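Local coordinates for protein alpha-glucosidase (Pseudoalteromonas sp. K8, PDB 5HQA) that hydrolyses alpha-glucosides as a calcium-containing glycoside hydrolase of family 97 whose activity is stimulated by chloride, at residues Thr31-Ser36 with Phe132-Ser137; Val57-Thr62 with Asn81-Thr86; Pro211-Val216 with Ile404-Trp409; Asn583-Gly588 with Phe604-Lys609; Ile615-Lys620 with Asp630-Lys635. All coordinates share one frame; numbering follows the deposited sequence. Where two conformers were deposited one is given.

In the fold
Interactions 1 and 2 belong to the N-terminal beta-rich region, where interaction 2 is nested along the chain inside the loop closed by interaction 1. The first is buried and relies on asparagine and serine bonds to the backbone; the second is a regular hairpin with a wet polar face. Interaction 3 lies at the surface and joins that region to a hairpin of the catalytic part, through one carboxylate and a water. Interactions 4 and 5 reach the same C-terminal sheet, their centres about 20 Å apart: 583-588 with 604-609 packs a tryptophan under a loop, whereas 615-620 with 630-635 pairs an edge strand by backbone bonds, an ion pair and a CH-pi contact.

Interaction 1 (Thr31-Ser36 with Phe132-Ser137); sequences TVINNS and FAVNNS
N135 holds the facing chain twice: its backbone N donates to V32 O at 3.0 Å, and its ND2 makes a nearly straight bond (167°) of 2.9 Å to T31 O, which lies in the plane of the amide. A chi1 of -167° swings CG toward the facing chain; OD1 of that amide accepts from N34 ND2, 3.1 Å away and above the carbonyl plane, and the two side chains cross at about a right angle. Asparagine suits position 135 because one short amide donates with ND2 and accepts with OD1. Farther along, S36 OG accepts from A133 N at 2.9 Å and donates to N34 O at 2.7 Å. A water bridges V32 O and N135 O. In the next shell, V32 and I33 both face I25 in a classic beta bulge, and a type II turn from V134 to S137 leads the chain away. I33 rests on Y23 and I25 of strand 22-27, while F132 reaches strands 181-187 and 195-199.

Interaction 2 (Val57-Thr62 with Asn81-Thr86); sequences VQQQST and NEVTVT. With FMT (formic acid), chain I.
Q60 and E82 form a hydrogen-bonded pair in the antiparallel hairpin of strands 53-67 and 75-89, as do Q58 and T84; both pairs exchange two backbone bonds, the shortest from E82 N to Q60 O at 2.8 Å. On the face carrying these four residues, the Q60 and E82 side chains lie side by side and point the same way, Q60 CG 3.9 Å from E82 CD. The Q60 amide does double duty: NE2 donates to O2 of a formate at 2.9 Å and to a water at 2.6 Å, and that water also binds T84 OG1 and donates to Q58 O. A second water accepts from Q58 NE2, donates to T84 O and meets T86 OG1. E82 is shared out: OE2 forms a salt bridge with R100, while OE1 takes bonds from H80 and from a third water that touches T62 OG1. The other face mixes apolar and polar groups: V57 CB lies 4.0 Å from V83 CG2, and N81 ND2 donates to Q4 O. R100 also binds the formate, probably a crystallisation guest; the donors here are consistent with an exposed surface whose bonding waters or a small anion can complete.

Interaction 3 (Pro211-Val216 with Ile404-Trp409); sequences PWSSGV and IARHEW
The carboxylate of E408 is gripped at both oxygens. OE1 accepts from S213 N at 2.9 Å, on the syn side, and from a water at 2.7 Å; OE2 is met from above the carboxylate plane by S213 OG at 3.0 Å and forms a salt bridge with R398. A bend at chi2 (-71°) turns CD out of line and helps bring the acid to the serine. The water is held three ways, since it also donates to P211 O at 2.7 Å and accepts from W409 N at 2.9 Å. Serine suits the place because its short hydroxyl adds a second donor beside the backbone N-H, and the type I turn from W212 to G215 presents them together. Beside the carboxylate stands the W212 indole, its plane 84° from that of the acid; its NE1 is bonded to Q413. Next along, P211 O lies near the plane of the W409 ring at its edge, 3.5 Å from CD1. An alanine in place of E408 would probably leave S213 N and OG without these acceptors and R398 without this carboxylate partner. The contact ties the loop between strands 204-209 and 218-221, in the N-terminal region, to the hairpin of strands 396-399 and 405-408 in the catalytic part. One acid serves loop, arginine and water, so the join is polar and directional.

Interaction 4 (Asn583-Gly588 with Phe604-Lys609); sequences NDWYLG and FLDNGK
The W585 and F604 side chains run antiparallel past one another where a loop covers the antiparallel sheet of the C-terminal beta domain. Their ring planes stand 56° apart, with CD1 of F604 over one face of the indole, 3.6 Å from W585 CE3. On that same face lies F604 O, 3.3 Å from W585 CZ2 and offset toward the rim. L605 passes the indole the other way, its CD2 3.7 Å from W585 CD1, and L587 CD1 meets F604 CZ. A broad indole suits this position, since it offers a face to the loop and still has an N-H to donate. Beyond L605 comes a type II turn from D606 to K609, with G608 at positive phi (75°), which glycine adopts easily. D606 OD2 forms a salt bridge with K573. A water donates to N583 O at 2.6 Å and accepts from K609 NZ. Finally, W585 NE1 donates to D606 OD1 at 2.8 Å, the oxygen lying in the indole plane, while the N-H comes in 38° out of the carboxylate plane.

Interaction 5 (Ile615-Lys620 with Asp630-Lys635); sequences IYKDGK and DLTIEK
I615 and E634 open a run of backbone bonds between the adjacent antiparallel strands 611-618 and 631-638 of the C-terminal sheet: I615 N donates to E634 O at 2.7 Å and E634 N returns the bond, while K617 and T632 exchange a second pair. G619 N adds a bond to D630 O; glycine suits this spot because a beta carbon would collide with D630 CB. The charged contact is a salt bridge, K617 NZ to E634 OE2 at 3.2 Å, whose hydrogen bond is weak; the extended lysine lies beside T632, and E634 OE1 turns to R636. On the opposite face the contact is apolar: CG2 of I633 stands over the Y616 ring, 4.0 Å from its centroid, and CG1 of I633 lies 3.7 Å from Y616 CD2. An alanine in place of I633 would probably open a gap over that face, losing the CH-pi contact and the packing of CG1. Strand 631-638 is outermost within this chain. Y616 packs on L517 of helix 513-522 and F546 of helix 541-549, which L631 also touches.

Interaction 1 (Thr31-Ser36 with Phe132-Ser137)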
# COMPACT_ATOMS: atom_id res chain seq x y z
N THR A 31 -4.00 13.81 26.91
CA THR A 31 -3.65 12.41 26.73
C THR A 31 -4.50 11.79 25.62
O THR A 31 -5.73 11.85 25.67
CB THR A 31 -3.86 11.63 28.03
OG1 THR A 31 -3.14 12.27 29.09
CG2 THR A 31 -3.38 10.19 27.89
N VAL A 32 -3.85 11.19 24.62
CA VAL A 32 -4.55 10.46 23.59
C VAL A 32 -4.30 8.96 23.68
O VAL A 32 -5.18 8.17 23.31
CB VAL A 32 -4.22 10.98 22.18
CG1 VAL A 32 -4.77 12.38 22.02
CG2 VAL A 32 -2.72 10.99 21.92
N ILE A 33 -3.15 8.54 24.20
CA ILE A 33 -2.84 7.14 24.46
C ILE A 33 -2.56 7.00 25.95
O ILE A 33 -1.60 7.61 26.46
CB ILE A 33 -1.64 6.65 23.62
CG1 ILE A 33 -1.93 6.77 22.11
CG2 ILE A 33 -1.25 5.21 24.00
CD1 ILE A 33 -3.03 5.85 21.61
N ASN A 34 -3.40 6.24 26.65
CA ASN A 34 -3.22 6.00 28.07
C ASN A 34 -2.08 5.01 28.28
O ASN A 34 -1.52 4.46 27.33
CB ASN A 34 -4.51 5.46 28.68
CG ASN A 34 -5.60 6.52 28.78
OD1 ASN A 34 -5.32 7.71 28.91
ND2 ASN A 34 -6.85 6.09 28.72
N ASN A 35 -1.73 4.77 29.55
CA ASN A 35 -0.73 3.77 29.91
C ASN A 35 -0.91 2.50 29.09
O ASN A 35 -1.97 1.87 29.13
CB ASN A 35 -0.82 3.42 31.40
CG ASN A 35 -0.48 4.57 32.30
OD1 ASN A 35 0.40 5.37 32.00
ND2 ASN A 35 -1.17 4.65 33.43
N SER A 36 0.13 2.13 28.35
CA SER A 36 0.09 1.01 27.42
C SER A 36 1.28 0.11 27.69
O SER A 36 2.42 0.58 27.72
CB SER A 36 0.13 1.52 25.97
OG SER A 36 -0.98 2.36 25.70
N PHE A 132 -1.80 -0.36 22.68
CA PHE A 132 -2.15 1.00 22.28
C PHE A 132 -3.47 1.27 22.99
O PHE A 132 -4.54 0.92 22.48
CB PHE A 132 -2.28 1.12 20.76
CG PHE A 132 -1.10 0.57 20.00
CD1 PHE A 132 -1.01 -0.78 19.70
CD2 PHE A 132 -0.06 1.40 19.60
CE1 PHE A 132 0.08 -1.29 19.02
CE2 PHE A 132 1.03 0.90 18.91
CZ PHE A 132 1.10 -0.45 18.62
N ALA A 133 -3.41 1.85 24.19
CA ALA A 133 -4.62 2.09 24.99
C ALA A 133 -5.17 3.47 24.63
O ALA A 133 -4.61 4.49 25.04
CB ALA A 133 -4.32 1.98 26.48
N VAL A 134 -6.26 3.49 23.88
CA VAL A 134 -6.81 4.75 23.39
C VAL A 134 -7.64 5.41 24.49
O VAL A 134 -8.55 4.79 25.06
CB VAL A 134 -7.66 4.52 22.13
CG1 VAL A 134 -8.25 5.84 21.65
CG2 VAL A 134 -6.81 3.89 21.05
N ASN A 135 -7.33 6.67 24.77
CA ASN A 135 -8.07 7.43 25.76
C ASN A 135 -9.43 7.84 25.19
O ASN A 135 -9.54 8.20 24.02
CB ASN A 135 -7.27 8.66 26.17
CG ASN A 135 -7.83 9.33 27.40
OD1 ASN A 135 -8.47 8.68 28.23
ND2 ASN A 135 -7.60 10.62 27.52
N ASN A 136 -10.47 7.78 26.04
CA ASN A 136 -11.84 8.13 25.64
C ASN A 136 -12.30 7.34 24.41
O ASN A 136 -12.88 7.88 23.47
CB ASN A 136 -11.97 9.63 25.39
CG ASN A 136 -11.80 10.43 26.65
OD1 ASN A 136 -12.34 10.08 27.69
ND2 ASN A 136 -11.02 11.50 26.57
N SER A 137 -12.03 6.03 24.42
CA SER A 137 -12.38 5.21 23.27
C SER A 137 -13.88 5.13 23.05
O SER A 137 -14.32 4.86 21.93
CB SER A 137 -11.80 3.80 23.42
OG SER A 137 -12.40 3.08 24.51
O HOH W 1 -7.66 9.65 22.39

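Interaction 2 (Val57-Thr62 with Asn81-Thr86)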
# COMPACT_ATOMS: atom_id res chain seq x y z
N VAL A 57 18.49 6.14 30.20
CA VAL A 57 17.89 6.74 29.02
C VAL A 57 19.00 7.43 28.23
O VAL A 57 19.89 8.05 28.82
CB VAL A 57 16.75 7.72 29.35
CG1 VAL A 57 15.66 7.01 30.14
CG2 VAL A 57 17.25 8.92 30.11
N GLN A 58 18.95 7.30 26.91
CA GLN A 58 19.93 7.93 26.03
C GLN A 58 19.18 8.77 25.00
O GLN A 58 18.39 8.24 24.22
CB GLN A 58 20.79 6.87 25.34
CG GLN A 58 21.55 6.03 26.33
CD GLN A 58 22.32 4.92 25.67
OE1 GLN A 58 23.45 5.11 25.22
NE2 GLN A 58 21.71 3.73 25.60
N GLN A 59 19.42 10.08 25.02
CA GLN A 59 18.73 11.03 24.16
C GLN A 59 19.61 11.44 22.99
O GLN A 59 20.80 11.71 23.16
CB GLN A 59 18.32 12.28 24.94
CG GLN A 59 17.50 12.00 26.18
CD GLN A 59 17.40 13.21 27.07
OE1 GLN A 59 17.97 14.27 26.78
NE2 GLN A 59 16.68 13.08 28.18
N GLN A 60 19.01 11.49 21.80
CA GLN A 60 19.67 12.03 20.63
C GLN A 60 18.60 12.55 19.69
O GLN A 60 17.40 12.49 19.99
CB GLN A 60 20.58 10.98 19.97
CG GLN A 60 19.91 9.72 19.52
CD GLN A 60 20.91 8.57 19.40
OE1 GLN A 60 22.02 8.75 18.90
NE2 GLN A 60 20.52 7.40 19.89
N SER A 61 19.03 13.11 18.57
CA SER A 61 18.06 13.76 17.69
C SER A 61 18.61 13.78 16.27
O SER A 61 19.81 13.61 16.05
CB SER A 61 17.74 15.18 18.17
OG SER A 61 18.92 15.97 18.16
N THR A 62 17.70 14.01 15.33
CA THR A 62 18.01 13.97 13.91
C THR A 62 17.35 15.16 13.23
O THR A 62 16.20 15.50 13.52
CB THR A 62 17.51 12.66 13.27
OG1 THR A 62 18.22 11.55 13.83
CG2 THR A 62 17.69 12.66 11.76
N ASN A 81 13.12 13.72 17.58
CA ASN A 81 13.87 13.46 18.80
C ASN A 81 13.76 11.98 19.12
O ASN A 81 12.77 11.33 18.80
CB ASN A 81 13.36 14.30 19.97
CG ASN A 81 13.62 15.77 19.78
OD1 ASN A 81 14.69 16.16 19.28
ND2 ASN A 81 12.66 16.60 20.15
N GLU A 82 14.80 11.45 19.75
CA GLU A 82 14.95 10.02 19.95
C GLU A 82 15.35 9.76 21.39
O GLU A 82 16.14 10.51 21.96
CB GLU A 82 16.00 9.47 18.99
CG GLU A 82 16.20 7.96 18.97
CD GLU A 82 17.10 7.54 17.82
OE1 GLU A 82 17.23 8.32 16.85
OE2 GLU A 82 17.69 6.45 17.87
N VAL A 83 14.78 8.72 21.99
CA VAL A 83 15.26 8.26 23.29
C VAL A 83 15.29 6.74 23.29
O VAL A 83 14.36 6.09 22.80
CB VAL A 83 14.40 8.80 24.46
CG1 VAL A 83 12.99 8.21 24.45
CG2 VAL A 83 15.12 8.52 25.82
N THR A 84 16.37 6.18 23.81
CA THR A 84 16.47 4.75 24.04
C THR A 84 16.36 4.52 25.54
O THR A 84 17.16 5.06 26.31
CB THR A 84 17.78 4.19 23.49
OG1 THR A 84 17.87 4.50 22.09
CG2 THR A 84 17.82 2.68 23.67
N VAL A 85 15.35 3.76 25.94
CA VAL A 85 15.06 3.49 27.35
C VAL A 85 15.46 2.06 27.63
O VAL A 85 14.97 1.14 26.97
CB VAL A 85 13.57 3.72 27.67
CG1 VAL A 85 13.32 3.52 29.15
CG2 VAL A 85 13.14 5.11 27.22
N THR A 86 16.35 1.86 28.60
CA THR A 86 16.82 0.52 28.94
C THR A 86 16.10 0.05 30.20
O THR A 86 16.05 0.78 31.20
CB THR A 86 18.33 0.50 29.15
OG1 THR A 86 18.97 0.84 27.92
CG2 THR A 86 18.79 -0.89 29.57
C FMT I . 21.64 4.80 21.59
O1 FMT I . 21.23 3.72 21.99
O2 FMT I . 22.10 4.99 20.46
O HOH W 2 19.39 3.48 27.24
O HOH W 3 18.64 7.10 21.63
O HOH W 4 18.31 10.76 16.36

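Interaction 3 (Pro211-Val216 with Ile404-Trp409)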
# COMPACT_ATOMS: atom_id res chain seq x y z
N PRO A 211 0.64 -15.92 13.60
CA PRO A 211 1.53 -17.01 13.98
C PRO A 211 1.88 -17.96 12.84
O PRO A 211 1.25 -17.97 11.78
CB PRO A 211 0.70 -17.76 15.03
CG PRO A 211 -0.70 -17.61 14.51
CD PRO A 211 -0.76 -16.19 13.97
N TRP A 212 2.90 -18.77 13.09
CA TRP A 212 3.17 -19.98 12.32
C TRP A 212 2.05 -20.99 12.53
O TRP A 212 1.31 -20.94 13.52
CB TRP A 212 4.48 -20.63 12.77
CG TRP A 212 5.73 -19.88 12.43
CD1 TRP A 212 6.25 -18.79 13.08
CD2 TRP A 212 6.65 -20.20 11.39
NE1 TRP A 212 7.43 -18.40 12.48
CE2 TRP A 212 7.69 -19.25 11.44
CE3 TRP A 212 6.68 -21.19 10.40
CZ2 TRP A 212 8.76 -19.27 10.55
CZ3 TRP A 212 7.75 -21.21 9.51
CH2 TRP A 212 8.78 -20.25 9.59
N SER A 213 1.96 -21.96 11.61
CA SER A 213 0.99 -23.04 11.78
C SER A 213 1.22 -23.80 13.08
O SER A 213 0.27 -24.29 13.69
CB SER A 213 1.05 -24.01 10.59
OG SER A 213 2.37 -24.50 10.44
N SER A 214 2.48 -23.91 13.52
CA SER A 214 2.80 -24.59 14.76
C SER A 214 2.29 -23.84 15.99
O SER A 214 2.20 -24.44 17.06
CB SER A 214 4.31 -24.78 14.88
OG SER A 214 4.94 -23.54 15.22
N GLY A 215 1.97 -22.56 15.86
CA GLY A 215 1.35 -21.80 16.92
C GLY A 215 2.22 -20.70 17.50
O GLY A 215 1.67 -19.77 18.10
N VAL A 216 3.54 -20.77 17.35
CA VAL A 216 4.38 -19.68 17.83
C VAL A 216 4.35 -18.54 16.83
O VAL A 216 3.99 -18.71 15.66
CB VAL A 216 5.82 -20.14 18.11
CG1 VAL A 216 5.83 -21.34 19.07
CG2 VAL A 216 6.57 -20.44 16.82
N ILE A 404 6.08 -32.56 4.02
CA ILE A 404 4.72 -32.49 4.55
C ILE A 404 4.16 -31.09 4.31
O ILE A 404 4.83 -30.08 4.58
CB ILE A 404 4.69 -32.84 6.05
CG1 ILE A 404 5.18 -34.28 6.25
CG2 ILE A 404 3.28 -32.65 6.61
CD1 ILE A 404 5.57 -34.61 7.67
N ALA A 405 2.93 -31.04 3.80
CA ALA A 405 2.27 -29.76 3.54
C ALA A 405 1.85 -29.09 4.84
O ALA A 405 1.35 -29.74 5.76
CB ALA A 405 1.04 -29.98 2.66
N ARG A 406 2.06 -27.78 4.91
CA ARG A 406 1.63 -26.95 6.02
C ARG A 406 0.88 -25.75 5.47
O ARG A 406 1.20 -25.25 4.38
CB ARG A 406 2.80 -26.45 6.86
CG ARG A 406 3.77 -27.52 7.30
CD ARG A 406 3.21 -28.39 8.42
NE ARG A 406 4.16 -29.46 8.72
CZ ARG A 406 3.88 -30.57 9.38
NH1 ARG A 406 2.65 -30.79 9.84
NH2 ARG A 406 4.84 -31.46 9.58
N HIS A 407 -0.10 -25.27 6.22
CA HIS A 407 -0.82 -24.05 5.88
C HIS A 407 -0.32 -22.90 6.73
O HIS A 407 -0.18 -23.03 7.95
CB HIS A 407 -2.32 -24.23 6.07
CG HIS A 407 -2.98 -24.96 4.94
ND1 HIS A 407 -3.93 -25.94 5.14
CD2 HIS A 407 -2.83 -24.84 3.60
CE1 HIS A 407 -4.33 -26.41 3.97
NE2 HIS A 407 -3.67 -25.76 3.02
N GLU A 408 -0.06 -21.76 6.09
CA GLU A 408 0.46 -20.58 6.76
C GLU A 408 -0.38 -19.37 6.39
O GLU A 408 -1.16 -19.39 5.43
CB GLU A 408 1.93 -20.33 6.39
CG GLU A 408 2.85 -21.54 6.60
CD GLU A 408 3.12 -21.88 8.07
OE1 GLU A 408 2.71 -21.11 8.97
OE2 GLU A 408 3.76 -22.93 8.32
N TRP A 409 -0.21 -18.30 7.17
CA TRP A 409 -0.81 -17.01 6.90
C TRP A 409 0.05 -16.20 5.94
O TRP A 409 1.28 -16.29 5.96
CB TRP A 409 -0.99 -16.22 8.19
CG TRP A 409 -2.02 -16.79 9.11
CD1 TRP A 409 -1.82 -17.69 10.11
CD2 TRP A 409 -3.42 -16.49 9.10
NE1 TRP A 409 -3.02 -17.98 10.73
CE2 TRP A 409 -4.02 -17.26 10.13
CE3 TRP A 409 -4.24 -15.64 8.34
CZ2 TRP A 409 -5.39 -17.21 10.41
CZ3 TRP A 409 -5.61 -15.60 8.61
CH2 TRP A 409 -6.17 -16.38 9.63
O HOH W 5 1.82 -18.52 9.17

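Interaction 4 (Asn583-Gly588 with Phe604-Lys609)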
# COMPACT_ATOMS: atom_id res chain seq x y z
N ASN A 583 7.84 20.64 -14.46
CA ASN A 583 7.17 21.90 -14.20
C ASN A 583 5.66 21.80 -14.00
O ASN A 583 5.07 22.73 -13.45
CB ASN A 583 7.44 22.88 -15.35
CG ASN A 583 8.91 23.18 -15.51
OD1 ASN A 583 9.43 23.19 -16.63
ND2 ASN A 583 9.59 23.41 -14.40
N ASP A 584 5.02 20.71 -14.43
CA ASP A 584 3.57 20.61 -14.34
C ASP A 584 3.12 20.11 -12.96
O ASP A 584 3.77 19.25 -12.35
CB ASP A 584 3.01 19.67 -15.41
CG ASP A 584 3.09 20.26 -16.79
OD1 ASP A 584 2.59 19.59 -17.73
OD2 ASP A 584 3.65 21.37 -16.95
N TRP A 585 2.00 20.65 -12.50
CA TRP A 585 1.27 20.15 -11.34
C TRP A 585 0.04 19.39 -11.80
O TRP A 585 -0.49 19.62 -12.89
CB TRP A 585 0.84 21.29 -10.42
CG TRP A 585 1.92 21.86 -9.55
CD1 TRP A 585 2.81 22.84 -9.88
CD2 TRP A 585 2.19 21.50 -8.19
NE1 TRP A 585 3.64 23.11 -8.81
CE2 TRP A 585 3.27 22.31 -7.76
CE3 TRP A 585 1.63 20.58 -7.30
CZ2 TRP A 585 3.81 22.21 -6.48
CZ3 TRP A 585 2.17 20.48 -6.02
CH2 TRP A 585 3.24 21.30 -5.63
N TYR A 586 -0.43 18.49 -10.95
CA TYR A 586 -1.63 17.72 -11.20
C TYR A 586 -2.49 17.72 -9.96
O TYR A 586 -1.98 17.79 -8.84
CB TYR A 586 -1.29 16.28 -11.61
CG TYR A 586 -0.79 16.19 -13.02
CD1 TYR A 586 0.52 16.55 -13.35
CD2 TYR A 586 -1.63 15.75 -14.04
CE1 TYR A 586 0.97 16.49 -14.66
CE2 TYR A 586 -1.18 15.67 -15.35
CZ TYR A 586 0.11 16.04 -15.65
OH TYR A 586 0.55 15.96 -16.95
N LEU A 587 -3.81 17.64 -10.14
CA LEU A 587 -4.72 17.55 -9.02
C LEU A 587 -5.73 16.44 -9.26
O LEU A 587 -6.19 16.24 -10.39
CB LEU A 587 -5.45 18.89 -8.79
CG LEU A 587 -6.48 18.95 -7.65
CD1 LEU A 587 -6.51 20.34 -7.03
CD2 LEU A 587 -7.88 18.56 -8.14
N GLY A 588 -6.06 15.71 -8.21
CA GLY A 588 -7.16 14.77 -8.28
C GLY A 588 -8.02 14.91 -7.04
O GLY A 588 -7.50 15.10 -5.93
N PHE A 604 -0.58 26.25 -4.14
CA PHE A 604 0.52 25.30 -4.29
C PHE A 604 1.30 25.53 -5.58
O PHE A 604 2.45 25.10 -5.68
CB PHE A 604 -0.00 23.86 -4.24
CG PHE A 604 -1.08 23.55 -5.24
CD1 PHE A 604 -0.75 23.14 -6.52
CD2 PHE A 604 -2.42 23.66 -4.89
CE1 PHE A 604 -1.75 22.86 -7.46
CE2 PHE A 604 -3.42 23.38 -5.82
CZ PHE A 604 -3.09 22.97 -7.10
N LEU A 605 0.70 26.18 -6.58
CA LEU A 605 1.39 26.43 -7.83
C LEU A 605 2.61 27.32 -7.60
O LEU A 605 2.61 28.19 -6.72
CB LEU A 605 0.45 27.08 -8.84
CG LEU A 605 -0.74 26.25 -9.29
CD1 LEU A 605 -1.65 27.08 -10.20
CD2 LEU A 605 -0.25 25.00 -9.99
N ASP A 606 3.65 27.10 -8.40
CA ASP A 606 4.88 27.89 -8.28
C ASP A 606 4.58 29.37 -8.45
O ASP A 606 3.89 29.78 -9.39
CB ASP A 606 5.89 27.43 -9.33
CG ASP A 606 6.20 25.96 -9.23
OD1 ASP A 606 5.39 25.15 -9.74
OD2 ASP A 606 7.24 25.61 -8.64
N ASN A 607 5.10 30.17 -7.53
CA ASN A 607 4.86 31.61 -7.57
C ASN A 607 5.46 32.21 -8.83
O ASN A 607 6.54 31.80 -9.28
CB ASN A 607 5.44 32.28 -6.32
CG ASN A 607 4.72 31.85 -5.05
OD1 ASN A 607 3.50 31.68 -5.03
ND2 ASN A 607 5.49 31.67 -3.98
N GLY A 608 4.76 33.18 -9.40
CA GLY A 608 5.25 33.87 -10.57
C GLY A 608 5.19 33.11 -11.87
O GLY A 608 5.67 33.61 -12.89
N LYS A 609 4.61 31.91 -11.89
CA LYS A 609 4.46 31.15 -13.11
C LYS A 609 3.00 31.13 -13.55
O LYS A 609 2.08 31.14 -12.72
CB LYS A 609 4.93 29.70 -12.94
CG LYS A 609 6.42 29.50 -12.85
CD LYS A 609 6.75 28.05 -13.20
CE LYS A 609 8.19 27.68 -12.87
NZ LYS A 609 8.46 26.27 -13.25
O HOH W 6 6.33 24.74 -12.30

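Interaction 5 (Ile615-Lys620 with Asp630-Lys635)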
# COMPACT_ATOMS: atom_id res chain seq x y z
N ILE A 615 -8.93 20.91 -17.15
CA ILE A 615 -9.81 20.45 -16.08
C ILE A 615 -10.75 19.39 -16.63
O ILE A 615 -11.48 19.65 -17.59
CB ILE A 615 -10.60 21.62 -15.48
CG1 ILE A 615 -9.67 22.67 -14.88
CG2 ILE A 615 -11.60 21.12 -14.45
CD1 ILE A 615 -10.34 23.99 -14.61
N TYR A 616 -10.73 18.20 -16.04
CA TYR A 616 -11.63 17.11 -16.40
C TYR A 616 -12.56 16.90 -15.22
O TYR A 616 -12.12 16.44 -14.16
CB TYR A 616 -10.86 15.82 -16.72
CG TYR A 616 -9.84 15.92 -17.84
CD1 TYR A 616 -8.61 16.56 -17.64
CD2 TYR A 616 -10.08 15.33 -19.08
CE1 TYR A 616 -7.67 16.64 -18.67
CE2 TYR A 616 -9.15 15.40 -20.10
CZ TYR A 616 -7.95 16.06 -19.90
OH TYR A 616 -7.03 16.12 -20.92
N LYS A 617 -13.84 17.24 -15.37
CA LYS A 617 -14.74 17.23 -14.23
C LYS A 617 -16.09 16.65 -14.63
O LYS A 617 -16.41 16.50 -15.82
CB LYS A 617 -14.94 18.64 -13.68
CG LYS A 617 -15.42 19.64 -14.72
CD LYS A 617 -15.72 20.99 -14.08
CE LYS A 617 -15.63 22.11 -15.09
NZ LYS A 617 -16.19 23.38 -14.55
N ASP A 618 -16.87 16.32 -13.60
CA ASP A 618 -18.22 15.83 -13.81
C ASP A 618 -19.05 16.86 -14.56
O ASP A 618 -19.01 18.05 -14.24
CB ASP A 618 -18.88 15.52 -12.47
CG ASP A 618 -18.23 14.35 -11.76
OD1 ASP A 618 -17.86 14.50 -10.57
OD2 ASP A 618 -18.09 13.28 -12.39
N GLY A 619 -19.79 16.40 -15.56
CA GLY A 619 -20.75 17.26 -16.21
C GLY A 619 -21.83 17.73 -15.26
O GLY A 619 -22.05 17.18 -14.18
N LYS A 620 -22.53 18.78 -15.70
CA LYS A 620 -23.59 19.41 -14.93
C LYS A 620 -24.57 18.40 -14.32
O LYS A 620 -24.93 18.50 -13.15
CB LYS A 620 -24.33 20.39 -15.85
CG LYS A 620 -25.50 21.11 -15.24
CD LYS A 620 -25.92 22.25 -16.17
CE LYS A 620 -27.37 22.15 -16.60
NZ LYS A 620 -27.66 23.09 -17.72
N ASP A 630 -21.38 11.81 -18.11
CA ASP A 630 -21.39 13.25 -18.39
C ASP A 630 -20.09 13.87 -17.90
O ASP A 630 -19.73 13.73 -16.72
CB ASP A 630 -22.58 13.93 -17.72
CG ASP A 630 -23.87 13.74 -18.50
OD1 ASP A 630 -23.93 12.88 -19.41
OD2 ASP A 630 -24.84 14.46 -18.19
N LEU A 631 -19.38 14.53 -18.80
CA LEU A 631 -18.03 15.00 -18.55
C LEU A 631 -17.84 16.36 -19.18
O LEU A 631 -18.34 16.62 -20.28
CB LEU A 631 -17.01 14.01 -19.12
CG LEU A 631 -15.53 14.32 -18.87
CD1 LEU A 631 -15.16 13.99 -17.44
CD2 LEU A 631 -14.67 13.54 -19.86
N THR A 632 -17.13 17.25 -18.49
CA THR A 632 -16.75 18.54 -19.03
C THR A 632 -15.23 18.65 -19.00
O THR A 632 -14.61 18.31 -17.98
CB THR A 632 -17.38 19.69 -18.22
OG1 THR A 632 -18.80 19.62 -18.36
CG2 THR A 632 -16.89 21.05 -18.74
N ILE A 633 -14.64 19.07 -20.11
CA ILE A 633 -13.20 19.30 -20.17
C ILE A 633 -12.99 20.75 -20.56
O ILE A 633 -13.50 21.21 -21.59
CB ILE A 633 -12.49 18.37 -21.17
CG1 ILE A 633 -12.85 16.91 -20.90
CG2 ILE A 633 -10.99 18.57 -21.08
CD1 ILE A 633 -12.47 15.98 -22.05
N GLU A 634 -12.24 21.47 -19.73
CA GLU A 634 -12.13 22.92 -19.81
C GLU A 634 -10.66 23.32 -19.73
O GLU A 634 -9.89 22.70 -18.98
CB GLU A 634 -12.93 23.56 -18.67
CG GLU A 634 -12.95 25.06 -18.63
CD GLU A 634 -13.76 25.59 -17.45
OE1 GLU A 634 -13.93 26.83 -17.36
OE2 GLU A 634 -14.22 24.78 -16.62
N LYS A 635 -10.27 24.34 -20.48
CA LYS A 635 -8.94 24.94 -20.34
C LYS A 635 -9.09 26.34 -19.77
O LYS A 635 -9.90 27.13 -20.26
CB LYS A 635 -8.20 24.96 -21.67
CG LYS A 635 -7.62 23.60 -22.05
CD LYS A 635 -6.79 23.64 -23.32
CE LYS A 635 -6.31 22.25 -23.69
NZ LYS A 635 -5.32 22.28 -24.79
O HOH W 7 -17.89 12.24 -15.00
O HOH W 8 -19.45 20.92 -15.30
O HOH W 9 -21.26 19.44 -18.67